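Local coordinates for endoglucanase (PDB 1WC2), which hydrolyses internal beta-1,4-glucosidic linkages of soluble cellulose derivatives such as carboxymethylcellulose and also has expansin activity, at residues 76-81 and 149-154. Sequence-based numbering, arbitrary orientation.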
ATOM      1  N   THR A  76       9.044   3.723   4.885  1.00  6.77           N
ATOM      2  CA  THR A  76       9.754   4.507   5.893  1.00  7.05           C
ATOM      3  C   THR A  76       9.246   5.945   5.844  1.00  6.38           C
ATOM      4  O   THR A  76       9.218   6.559   4.776  1.00  7.19           O
ATOM      5  CB  THR A  76      11.270   4.456   5.616  1.00  7.43           C
ATOM      6  OG1 THR A  76      11.718   3.094   5.689  1.00  8.10           O
ATOM      7  CG2 THR A  76      12.045   5.236   6.688  1.00  8.32           C
ATOM      8  N   THR A  77       8.846   6.504   6.988  1.00  6.93           N
ATOM      9  CA  THR A  77       8.299   7.861   6.994  1.00  7.02           C
ATOM     10  C   THR A  77       9.398   8.887   6.741  1.00  7.00           C
ATOM     11  O   THR A  77      10.526   8.754   7.237  1.00  7.66           O
ATOM     12  CB  THR A  77       7.595   8.187   8.322  1.00  7.44           C
ATOM     13  OG1 THR A  77       8.532   8.053   9.402  1.00  8.00           O
ATOM     14  CG2 THR A  77       6.435   7.221   8.587  1.00  8.08           C
ATOM     15  N   THR A  78       9.085   9.901   5.943  1.00  7.02           N
ATOM     16  CA  THR A  78       9.998  11.021   5.731  1.00  7.48           C
ATOM     17  C   THR A  78       9.884  12.077   6.831  1.00  8.33           C
ATOM     18  O   THR A  78      10.787  12.900   6.984  1.00  9.29           O
ATOM     19  CB  THR A  78       9.721  11.733   4.405  1.00  7.30           C
ATOM     20  OG1 THR A  78       8.406  12.310   4.460  1.00  7.54           O
ATOM     21  CG2 THR A  78       9.775  10.772   3.202  1.00  7.16           C
ATOM     22  N   GLY A  79       8.772  12.059   7.566  1.00  8.35           N
ATOM     23  CA  GLY A  79       8.390  13.138   8.459  1.00  9.39           C
ATOM     24  C   GLY A  79       7.331  14.062   7.859  1.00  9.19           C
ATOM     25  O   GLY A  79       6.721  14.852   8.590  1.00 11.61           O
ATOM     26  N   GLY A  80       7.121  13.993   6.542  1.00  8.46           N
ATOM     27  CA  GLY A  80       6.158  14.841   5.849  1.00  8.04           C
ATOM     28  C   GLY A  80       4.799  14.196   5.627  1.00  7.54           C
ATOM     29  O   GLY A  80       4.536  13.075   6.057  1.00  7.55           O
ATOM     30  N   TYR A  81       3.943  14.938   4.937  1.00  7.23           N
ATOM     31  CA  TYR A  81       2.569  14.552   4.647  1.00  7.13           C
ATOM     32  C   TYR A  81       2.021  15.573   3.640  1.00  6.71           C
ATOM     33  O   TYR A  81       2.546  16.679   3.521  1.00  7.48           O
ATOM     34  CB  TYR A  81       1.720  14.508   5.933  1.00  7.29           C
ATOM     35  CG  TYR A  81       1.638  15.831   6.674  1.00  8.28           C
ATOM     36  CD1 TYR A  81       0.587  16.722   6.438  1.00  9.58           C
ATOM     37  CD2 TYR A  81       2.610  16.203   7.602  1.00  9.38           C
ATOM     38  CE1 TYR A  81       0.503  17.944   7.108  1.00 11.18           C
ATOM     39  CE2 TYR A  81       2.530  17.437   8.281  1.00 11.04           C
ATOM     40  CZ  TYR A  81       1.473  18.287   8.027  1.00 11.60           C
ATOM     41  OH  TYR A  81       1.376  19.492   8.689  1.00 14.25           O
ATOM     42  N   GLU A 149       3.821  10.771   4.296  1.00  6.69           N
ATOM     43  CA  GLU A 149       4.700  10.660   3.127  1.00  6.30           C
ATOM     44  C   GLU A 149       5.797   9.629   3.441  1.00  5.96           C
ATOM     45  O   GLU A 149       6.346   9.638   4.547  1.00  6.83           O
ATOM     46  CB  GLU A 149       5.324  12.026   2.835  1.00  6.85           C
ATOM     47  CG  GLU A 149       6.210  12.115   1.607  1.00  6.65           C
ATOM     48  CD  GLU A 149       6.857  13.482   1.482  1.00  7.23           C
ATOM     49  OE1 GLU A 149       7.533  13.902   2.459  1.00  7.30           O
ATOM     50  OE2 GLU A 149       6.687  14.133   0.414  1.00  7.10           O
ATOM     51  N   THR A 150       6.145   8.767   2.484  1.00  6.23           N
ATOM     52  CA  THR A 150       7.103   7.691   2.737  1.00  6.48           C
ATOM     53  C   THR A 150       8.103   7.528   1.604  1.00  6.05           C
ATOM     54  O   THR A 150       7.872   8.006   0.491  1.00  6.44           O
ATOM     55  CB  THR A 150       6.381   6.329   2.922  1.00  6.47           C
ATOM     56  OG1 THR A 150       5.780   5.900   1.686  1.00  7.04           O
ATOM     57  CG2 THR A 150       5.281   6.397   3.999  1.00  7.13           C
ATOM     58  N   THR A 151       9.199   6.817   1.897  1.00  6.01           N
ATOM     59  CA  THR A 151      10.001   6.164   0.862  1.00  6.73           C
ATOM     60  C   THR A 151       9.735   4.657   0.948  1.00  6.43           C
ATOM     61  O   THR A 151       9.366   4.141   2.006  1.00  7.28           O
ATOM     62  CB  THR A 151      11.511   6.481   0.993  1.00  6.90           C
ATOM     63  OG1 THR A 151      11.962   6.161   2.317  1.00  7.94           O
ATOM     64  CG2 THR A 151      11.765   7.976   0.782  1.00  7.24           C
ATOM     65  N   TRP A 152       9.909   3.948  -0.167  1.00  6.78           N
ATOM     66  CA  TRP A 152       9.427   2.569  -0.283  1.00  6.91           C
ATOM     67  C   TRP A 152      10.459   1.651  -0.940  1.00  7.51           C
ATOM     68  O   TRP A 152      11.281   2.079  -1.760  1.00  7.95           O
ATOM     69  CB  TRP A 152       8.101   2.522  -1.050  1.00  7.14           C
ATOM     70  CG  TRP A 152       8.212   2.869  -2.498  1.00  6.91           C
ATOM     71  CD1 TRP A 152       8.198   4.111  -3.046  1.00  8.03           C
ATOM     72  CD2 TRP A 152       8.292   1.950  -3.590  1.00  7.63           C
ATOM     73  NE1 TRP A 152       8.302   4.031  -4.413  1.00  9.52           N
ATOM     74  CE2 TRP A 152       8.345   2.709  -4.776  1.00  9.44           C
ATOM     75  CE3 TRP A 152       8.315   0.554  -3.689  1.00  8.81           C
ATOM     76  CZ2 TRP A 152       8.414   2.115  -6.041  1.00 12.00           C
ATOM     77  CZ3 TRP A 152       8.384  -0.036  -4.939  1.00 11.68           C
ATOM     78  CH2 TRP A 152       8.433   0.745  -6.095  1.00 12.23           C
ATOM     79  N   GLU A 153      10.389   0.374  -0.592  1.00  7.86           N
ATOM     80  CA  GLU A 153      11.269  -0.651  -1.153  1.00  8.67           C
ATOM     81  C   GLU A 153      10.560  -2.013  -1.054  1.00  8.09           C
ATOM     82  O   GLU A 153       9.717  -2.221  -0.171  1.00  9.30           O
ATOM     83  CB  GLU A 153      12.601  -0.676  -0.395  1.00 10.03           C
ATOM     84  CG  GLU A 153      12.415  -1.098   1.047  1.00 11.56           C
ATOM     85  CD  GLU A 153      13.627  -0.893   1.942  1.00 13.92           C
ATOM     86  OE1 GLU A 153      14.656  -1.566   1.703  1.00 16.71           O
ATOM     87  OE2 GLU A 153      13.539  -0.090   2.902  1.00 14.23           O
ATOM     88  N   VAL A 154      10.901  -2.933  -1.947  1.00  7.70           N
ATOM     89  CA  VAL A 154      10.402  -4.302  -1.908  1.00  8.14           C
ATOM     90  C   VAL A 154      11.249  -5.131  -0.935  1.00  8.05           C
ATOM     91  O   VAL A 154      12.485  -5.055  -0.945  1.00  9.04           O
ATOM     92  CB  VAL A 154      10.433  -4.938  -3.322  1.00  8.63           C
ATOM     93  CG1 VAL A 154       9.991  -6.402  -3.293  1.00  9.22           C
ATOM     94  CG2 VAL A 154       9.565  -4.133  -4.286  1.00  8.81           C
TER
HETATM   95  O   HOH W   1      11.529   1.710   3.289  1.00  8.75           O
HETATM   96  O   HOH W   2       6.133  10.880   6.961  1.00  8.52           O
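Glu149 meets Thr78 through backbone and side chain, and Gly80 through its backbone N, where the chain turns a corner at Gly79. Its N donates to Gly80 O (3.0 Å), approaching from above the carbonyl plane, while its O accepts a nearly straight bond from Thr78 N (3.1 Å). With CG anti to the backbone N (chi1 -177°) and the chain extended beyond it, the carboxylate reaches across Thr78 at about a right angle. There Thr78 OG1 donates to Glu149 OE1, which accepts on its anti lone pair (2.7 Å). That hydroxyl, set between its own N and carbonyl carbon (chi1 64°), also accepts from Gly80 N at 3.0 Å, closing an ST turn; its two bonds link the corner to the carboxylate. A water bridges the two backbones, accepting from Gly79 N and donating to Gly80 O and Glu149 O. Lys3 N also bonds to OE1, and Cys4 N and Tyr127 OH bond to OE2, which anchors the N-terminal segment here.

Thr150 pairs with Thr77 at a non-hydrogen-bonded site, its CA lying 3.1 Å from Thr76 O in a CA-H...O contact. At Thr151 the antiparallel pairing with Thr76 is regular: Thr76 N to Thr151 O and Thr151 N to Thr76 O are both 2.9 Å, in the carbonyl planes. Thr151 CG2 packs against Thr78 CG2 at 4.2 Å. Farther on, Glu153 OE2 reaches Thr76 OG1 through a water.

In this double-psi beta-barrel, strand 148-155 lies between strands 72-78 and 14-22; Thr150 OG1 bonds to Ala17 O, and Tyr11 of strand 10-11 touches both Thr78 and Thr151.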